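PDB 2PPG: putative isomerase from Sinorhizobium meliloti, which is a member of the enolase superfamily, built from a mandelate racemase-type N-terminal domain and a TIM-barrel-like C-terminal domain, with its specific function not established. Local coordinates for residues 161-166 and 172-177; 214-219 and 232-237. All coordinates share one frame; numbering follows the deposited sequence.

Contact 1 (161-166 and 172-177); sequences SGLPED and AELAAA
Two leucine side chains, Leu-163 and Leu-174, are brought together by different first torsions. Leu-163 has CG beside its own backbone N (chi1 -54°), and Leu-174 has CG anti to the backbone N (chi1 -167°). The setting is a beta-alpha connection of the barrel domain. Strand 155-161 ends, a short loop follows, and helix 168-180 runs back along the outside. The loop turns at Pro-164, the centre of an inverse gamma turn. Its bond from Glu-165 N to Leu-163 O is weak.

The CB of Leu-163 points toward the helix. Its two methyls split the work. CD2 comes within 4.4 Å of CG of Leu-174 and lies 4.1 Å from the backbone N of Ala-175. CD1 reaches the methyl CB of Ala-175 at 4.5 Å. The leucine thus touches two consecutive helix residues, Leu-174 and Ala-175, and the contact is a loose apolar one, without polar links between the segments.

From the helix, branch CD2 of Leu-174 does most of the reaching. It meets the loop at several points. It lies 4.3 Å from CA of Leu-163 and 4.4 Å from CG of Glu-165, so the aliphatic part of the glutamate borders the leucine. Ala-175 also touches Leu-208 of helix 197-208, which ties helix 168-180 to its neighbour. Ser-161 OG, at the end of the strand, is hydrogen-bonded to Glu-344 OE2. The CB of Pro-164 points away from the helix, yet its ring atom CD still makes the closest approach, 3.8 Å to CD2 of Leu-174.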
ATOM      1  N   SER A 161      34.022 -19.866   8.944  1.00 35.96           N
ATOM      2  CA  SER A 161      33.129 -19.274   9.923  1.00 36.53           C
ATOM      3  C   SER A 161      33.756 -19.411  11.282  1.00 37.34           C
ATOM      4  O   SER A 161      34.284 -20.472  11.615  1.00 36.51           O
ATOM      5  CB  SER A 161      31.801 -20.017   9.929  1.00 38.84           C
ATOM      6  OG  SER A 161      30.856 -19.343  10.738  1.00 42.37           O
ATOM      7  N   GLY A 162      33.703 -18.337  12.063  1.00 41.09           N
ATOM      8  CA  GLY A 162      34.234 -18.354  13.421  1.00 44.98           C
ATOM      9  C   GLY A 162      35.749 -18.358  13.534  1.00 47.29           C
ATOM     10  O   GLY A 162      36.448 -19.176  12.919  1.00 50.43           O
ATOM     11  N   LEU A 163      36.262 -17.441  14.342  1.00 47.75           N
ATOM     12  CA  LEU A 163      37.696 -17.334  14.556  1.00 46.62           C
ATOM     13  C   LEU A 163      37.941 -17.295  16.043  1.00 48.24           C
ATOM     14  O   LEU A 163      37.980 -16.220  16.623  1.00 45.39           O
ATOM     15  CB  LEU A 163      38.227 -16.057  13.921  1.00 41.18           C
ATOM     16  CG  LEU A 163      37.904 -15.872  12.444  1.00 38.91           C
ATOM     17  CD1 LEU A 163      38.224 -14.455  12.019  1.00 37.82           C
ATOM     18  CD2 LEU A 163      38.670 -16.901  11.604  1.00 39.10           C
ATOM     19  N   PRO A 164      38.082 -18.476  16.672  1.00 54.23           N
ATOM     20  CA  PRO A 164      38.261 -18.530  18.124  1.00 55.64           C
ATOM     21  C   PRO A 164      39.692 -18.195  18.568  1.00 57.29           C
ATOM     22  O   PRO A 164      40.536 -19.092  18.654  1.00 58.60           O
ATOM     23  CB  PRO A 164      37.902 -19.989  18.478  1.00 56.79           C
ATOM     24  CG  PRO A 164      37.549 -20.685  17.161  1.00 54.70           C
ATOM     25  CD  PRO A 164      38.081 -19.819  16.062  1.00 55.19           C
ATOM     26  N   GLU A 165      39.960 -16.913  18.819  1.00 57.77           N
ATOM     27  CA  GLU A 165      41.210 -16.469  19.451  1.00 59.32           C
ATOM     28  C   GLU A 165      40.959 -15.213  20.287  1.00 61.19           C
ATOM     29  O   GLU A 165      39.993 -14.479  20.040  1.00 62.81           O
ATOM     30  CB  GLU A 165      42.325 -16.235  18.425  1.00 59.40           C
ATOM     31  CG  GLU A 165      43.099 -17.499  17.999  1.00 59.66           C
ATOM     32  CD  GLU A 165      44.222 -17.900  18.970  1.00 61.85           C
ATOM     33  OE1 GLU A 165      44.309 -17.330  20.088  1.00 61.24           O
ATOM     34  OE2 GLU A 165      45.024 -18.794  18.603  1.00 59.27           O
ATOM     35  N   ASP A 166      41.833 -14.972  21.265  1.00 61.11           N
ATOM     36  CA  ASP A 166      41.604 -13.953  22.304  1.00 61.74           C
ATOM     37  C   ASP A 166      41.705 -12.495  21.842  1.00 58.26           C
ATOM     38  O   ASP A 166      41.041 -11.621  22.397  1.00 58.06           O
ATOM     39  CB  ASP A 166      42.562 -14.157  23.485  1.00 66.23           C
ATOM     40  CG  ASP A 166      42.519 -15.568  24.053  1.00 70.03           C
ATOM     41  OD1 ASP A 166      41.429 -16.187  24.099  1.00 71.16           O
ATOM     42  OD2 ASP A 166      43.591 -16.056  24.471  1.00 72.04           O
ATOM     43  N   ALA A 172      42.803 -12.340  13.222  1.00 45.04           N
ATOM     44  CA  ALA A 172      43.212 -11.987  11.864  1.00 42.99           C
ATOM     45  C   ALA A 172      44.228 -12.987  11.370  1.00 42.77           C
ATOM     46  O   ALA A 172      44.175 -13.424  10.219  1.00 41.47           O
ATOM     47  CB  ALA A 172      43.796 -10.589  11.830  1.00 40.99           C
ATOM     48  N   GLU A 173      45.153 -13.357  12.253  1.00 43.83           N
ATOM     49  CA  GLU A 173      46.172 -14.336  11.894  1.00 46.42           C
ATOM     50  C   GLU A 173      45.558 -15.687  11.578  1.00 44.48           C
ATOM     51  O   GLU A 173      45.995 -16.362  10.646  1.00 45.04           O
ATOM     52  CB  GLU A 173      47.248 -14.460  12.976  1.00 48.37           C
ATOM     53  CG  GLU A 173      48.410 -13.512  12.765  1.00 52.84           C
ATOM     54  CD  GLU A 173      48.996 -13.614  11.360  1.00 55.20           C
ATOM     55  OE1 GLU A 173      49.372 -14.739  10.952  1.00 56.38           O
ATOM     56  OE2 GLU A 173      49.101 -12.568  10.674  1.00 53.29           O
ATOM     57  N   LEU A 174      44.541 -16.070  12.347  1.00 42.74           N
ATOM     58  CA  LEU A 174      43.841 -17.311  12.083  1.00 40.87           C
ATOM     59  C   LEU A 174      43.222 -17.248  10.698  1.00 40.57           C
ATOM     60  O   LEU A 174      43.410 -18.156   9.893  1.00 44.84           O
ATOM     61  CB  LEU A 174      42.787 -17.615  13.150  1.00 40.83           C
ATOM     62  CG  LEU A 174      42.250 -19.055  13.083  1.00 39.98           C
ATOM     63  CD1 LEU A 174      43.373 -20.059  12.808  1.00 40.36           C
ATOM     64  CD2 LEU A 174      41.496 -19.436  14.349  1.00 38.22           C
ATOM     65  N   ALA A 175      42.513 -16.163  10.405  1.00 38.07           N
ATOM     66  CA  ALA A 175      41.969 -15.969   9.064  1.00 34.18           C
ATOM     67  C   ALA A 175      43.048 -16.239   8.035  1.00 35.33           C
ATOM     68  O   ALA A 175      42.856 -17.054   7.126  1.00 36.50           O
ATOM     69  CB  ALA A 175      41.428 -14.557   8.896  1.00 28.18           C
ATOM     70  N   ALA A 176      44.188 -15.561   8.204  1.00 36.45           N
ATOM     71  CA  ALA A 176      45.311 -15.625   7.263  1.00 36.22           C
ATOM     72  C   ALA A 176      45.831 -17.050   7.025  1.00 36.35           C
ATOM     73  O   ALA A 176      46.260 -17.382   5.916  1.00 35.58           O
ATOM     74  CB  ALA A 176      46.447 -14.711   7.728  1.00 36.22           C
ATOM     75  N   ALA A 177      45.783 -17.877   8.068  1.00 34.44           N
ATOM     76  CA  ALA A 177      46.188 -19.273   7.972  1.00 35.99           C
ATOM     77  C   ALA A 177      45.264 -20.049   7.040  1.00 38.23           C
ATOM     78  O   ALA A 177      45.723 -20.750   6.134  1.00 39.62           O
ATOM     79  CB  ALA A 177      46.203 -19.906   9.342  1.00 33.70           C
TER

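Contact 2 (214-219 and 232-237); sequences IACDMH and KAMEPH
The beta-alpha-beta unit formed by strand 213-217, helix 224-234 and strand 241-243 holds this contact. It is a repeating element of the TIM-barrel-like domain, and the contact lies in the layer between strand and helix. Cys-216 and Met-218 come from the strand and the loop after it. Met-234 comes from helix 224-234. Both methionines are selenomethionines, with SE in place of sulfur.

The CB of Met-234 points toward the strand, and its selenium lies against the cysteine. SE is 3.7 Å from CB of Cys-216 and 3.8 Å from SG of the same residue. The selenium therefore rests beside the whole CB-SG bond. A bend at chi3 (-74°) turns the methyl CE of Met-234 along the cysteine, where it stands 4.1 Å from SG. Met-218 arrives as an extended chain, and the two methionines reach toward each other tip to tip. The modelled closeness of their methyls is doubtful, so only the general approach should be trusted.

Neighbours close in on the group. Met-234 also touches Phe-188 of strand 185-189 and Met-201 of helix 197-208. Met-218 touches Ala-242 of the next strand. At the end of the strand, Asp-217 OD1 accepts a hydrogen bond from the backbone N of His-219 at 3.2 Å, forming an Asx turn that shapes the loop carrying Met-218.

All three touching residues are buried. Their contact is made by sulfur, selenium and carbon, with no hydrogen bond between the segments, so it depends on close apolar fit and dispersion rather than on directed polar bonds.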
ATOM      1  N   ILE A 214      34.184 -10.897   3.341  1.00 31.28           N
ATOM      2  CA  ILE A 214      34.149 -10.863   4.800  1.00 28.74           C
ATOM      3  C   ILE A 214      32.762 -10.437   5.275  1.00 32.61           C
ATOM      4  O   ILE A 214      32.320  -9.300   5.066  1.00 35.46           O
ATOM      5  CB  ILE A 214      35.187  -9.878   5.382  1.00 27.06           C
ATOM      6  CG1 ILE A 214      36.609 -10.242   4.945  1.00 28.26           C
ATOM      7  CG2 ILE A 214      35.142  -9.906   6.893  1.00 29.30           C
ATOM      8  CD1 ILE A 214      37.630  -9.170   5.252  1.00 27.99           C
ATOM      9  N   ALA A 215      32.075 -11.362   5.917  1.00 30.74           N
ATOM     10  CA  ALA A 215      30.754 -11.095   6.415  1.00 29.60           C
ATOM     11  C   ALA A 215      30.793 -10.952   7.933  1.00 30.95           C
ATOM     12  O   ALA A 215      31.792 -11.289   8.576  1.00 30.80           O
ATOM     13  CB  ALA A 215      29.820 -12.214   5.999  1.00 26.04           C
ATOM     14  N   CYS A 216      29.704 -10.434   8.494  1.00 33.56           N
ATOM     15  CA  CYS A 216      29.558 -10.299   9.934  1.00 32.92           C
ATOM     16  C   CYS A 216      28.260 -10.940  10.447  1.00 32.56           C
ATOM     17  O   CYS A 216      27.165 -10.604   9.992  1.00 30.36           O
ATOM     18  CB  CYS A 216      29.586  -8.832  10.321  1.00 34.68           C
ATOM     19  SG  CYS A 216      29.307  -8.573  12.081  1.00 40.75           S
ATOM     20  N   ASP A 217      28.386 -11.863  11.391  1.00 31.42           N
ATOM     21  CA  ASP A 217      27.216 -12.460  12.014  1.00 33.85           C
ATOM     22  C   ASP A 217      26.914 -11.687  13.300  1.00 35.32           C
ATOM     23  O   ASP A 217      27.635 -11.799  14.277  1.00 36.86           O
ATOM     24  CB  ASP A 217      27.465 -13.946  12.284  1.00 35.67           C
ATOM     25  CG  ASP A 217      26.276 -14.652  12.943  1.00 40.84           C
ATOM     26  OD1 ASP A 217      25.311 -13.988  13.381  1.00 41.87           O
ATOM     27  OD2 ASP A 217      26.307 -15.900  13.025  1.00 45.06           O
HETATM   28  N   MSE A 218      25.828 -10.922  13.298  1.00 40.49           N
HETATM   29  CA  MSE A 218      25.530  -9.991  14.383  1.00 45.35           C
HETATM   30  C   MSE A 218      24.694 -10.516  15.548  1.00 40.38           C
HETATM   31  O   MSE A 218      24.417  -9.782  16.491  1.00 34.68           O
HETATM   32  CB  MSE A 218      24.876  -8.756  13.813  1.00 50.04           C
HETATM   33  CG  MSE A 218      25.801  -7.981  12.939  1.00 52.70           C
HETATM   34 SE   MSE A 218      24.802  -6.718  11.885  1.00 61.58          SE
HETATM   35  CE  MSE A 218      26.142  -6.511  10.493  1.00 58.15           C
ATOM     36  N   HIS A 219      24.283 -11.774  15.473  1.00 38.29           N
ATOM     37  CA  HIS A 219      23.613 -12.429  16.599  1.00 37.74           C
ATOM     38  C   HIS A 219      22.413 -11.670  17.194  1.00 35.05           C
ATOM     39  O   HIS A 219      22.333 -11.492  18.415  1.00 31.69           O
ATOM     40  CB  HIS A 219      24.627 -12.797  17.700  1.00 38.21           C
ATOM     41  CG  HIS A 219      25.374 -14.065  17.428  1.00 40.94           C
ATOM     42  ND1 HIS A 219      26.368 -14.156  16.472  1.00 41.02           N
ATOM     43  CD2 HIS A 219      25.263 -15.299  17.974  1.00 40.66           C
ATOM     44  CE1 HIS A 219      26.833 -15.392  16.443  1.00 41.62           C
ATOM     45  NE2 HIS A 219      26.180 -16.106  17.343  1.00 41.37           N
ATOM     46  N   LYS A 232      26.791   0.271   8.669  1.00 38.43           N
ATOM     47  CA  LYS A 232      27.353   1.437   7.997  1.00 40.65           C
ATOM     48  C   LYS A 232      28.759   1.760   8.478  1.00 42.37           C
ATOM     49  O   LYS A 232      29.522   2.405   7.765  1.00 43.15           O
ATOM     50  CB  LYS A 232      26.453   2.665   8.170  1.00 41.36           C
ATOM     51  CG  LYS A 232      25.234   2.683   7.247  1.00 44.32           C
ATOM     52  CD  LYS A 232      24.717   4.100   7.044  1.00 45.66           C
ATOM     53  CE  LYS A 232      23.454   4.139   6.180  1.00 46.99           C
ATOM     54  NZ  LYS A 232      23.632   3.533   4.835  1.00 46.78           N
ATOM     55  N   ALA A 233      29.100   1.301   9.680  1.00 41.85           N
ATOM     56  CA  ALA A 233      30.427   1.535  10.227  1.00 44.20           C
ATOM     57  C   ALA A 233      31.433   0.568   9.603  1.00 48.13           C
ATOM     58  O   ALA A 233      32.623   0.871   9.502  1.00 50.78           O
ATOM     59  CB  ALA A 233      30.408   1.387  11.734  1.00 39.61           C
HETATM   60  N   MSE A 234      30.928  -0.590   9.184  1.00 49.32           N
HETATM   61  CA  MSE A 234      31.736  -1.670   8.637  1.00 48.48           C
HETATM   62  C   MSE A 234      31.876  -1.581   7.123  1.00 45.09           C
HETATM   63  O   MSE A 234      32.805  -2.148   6.557  1.00 48.42           O
HETATM   64  CB  MSE A 234      31.099  -3.020   8.979  1.00 48.74           C
HETATM   65  CG  MSE A 234      31.300  -3.482  10.400  1.00 52.12           C
HETATM   66 SE   MSE A 234      30.516  -5.260  10.729  1.00 57.95          SE
HETATM   67  CE  MSE A 234      28.639  -4.768  10.760  1.00 50.93           C
ATOM     68  N   GLU A 235      30.948  -0.886   6.475  1.00 42.07           N
ATOM     69  CA  GLU A 235      30.882  -0.835   5.010  1.00 41.48           C
ATOM     70  C   GLU A 235      32.081  -0.209   4.286  1.00 41.65           C
ATOM     71  O   GLU A 235      32.459  -0.687   3.222  1.00 45.20           O
ATOM     72  CB  GLU A 235      29.560  -0.205   4.533  1.00 42.05           C
ATOM     73  CG  GLU A 235      28.414  -1.212   4.422  1.00 41.20           C
ATOM     74  CD  GLU A 235      27.035  -0.572   4.217  1.00 42.55           C
ATOM     75  OE1 GLU A 235      26.718   0.426   4.887  1.00 45.56           O
ATOM     76  OE2 GLU A 235      26.246  -1.080   3.394  1.00 43.29           O
ATOM     77  N   PRO A 236      32.682   0.862   4.836  1.00 42.76           N
ATOM     78  CA  PRO A 236      33.898   1.355   4.177  1.00 41.35           C
ATOM     79  C   PRO A 236      34.986   0.281   4.016  1.00 40.48           C
ATOM     80  O   PRO A 236      35.809   0.369   3.102  1.00 41.93           O
ATOM     81  CB  PRO A 236      34.378   2.487   5.104  1.00 42.23           C
ATOM     82  CG  PRO A 236      33.600   2.340   6.376  1.00 43.32           C
ATOM     83  CD  PRO A 236      32.313   1.693   5.997  1.00 45.92           C
ATOM     84  N   HIS A 237      34.970  -0.730   4.885  1.00 36.69           N
ATOM     85  CA  HIS A 237      35.914  -1.848   4.807  1.00 34.25           C
ATOM     86  C   HIS A 237      35.533  -2.993   3.847  1.00 34.10           C
ATOM     87  O   HIS A 237      36.345  -3.872   3.582  1.00 31.04           O
ATOM     88  CB  HIS A 237      36.194  -2.379   6.207  1.00 35.75           C
ATOM     89  CG  HIS A 237      36.652  -1.317   7.145  1.00 42.61           C
ATOM     90  ND1 HIS A 237      37.827  -0.621   6.954  1.00 45.03           N
ATOM     91  CD2 HIS A 237      36.074  -0.791   8.250  1.00 45.39           C
ATOM     92  CE1 HIS A 237      37.961   0.278   7.913  1.00 45.28           C
ATOM     93  NE2 HIS A 237      36.912   0.195   8.713  1.00 46.15           N
TER

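How the contacts relate
Following the chain from the N terminus, contact 1 comes first. It closes the short loop between strand 155-161 and helix 168-180. The chain then passes through strand 185-189 and helix 197-208 before strand 213-217 opens contact 2, which closes on helix 224-234. The two are in series: they neither nest nor cross. Their centres are 16 Å apart, and their nearest atoms are about 6 Å apart without touching. Helix 197-208 comes between them in the chain and touches both, through Leu-208 at contact 1 and Met-201 at contact 2. Each joins a strand or its following loop to the next helix of the barrel domain.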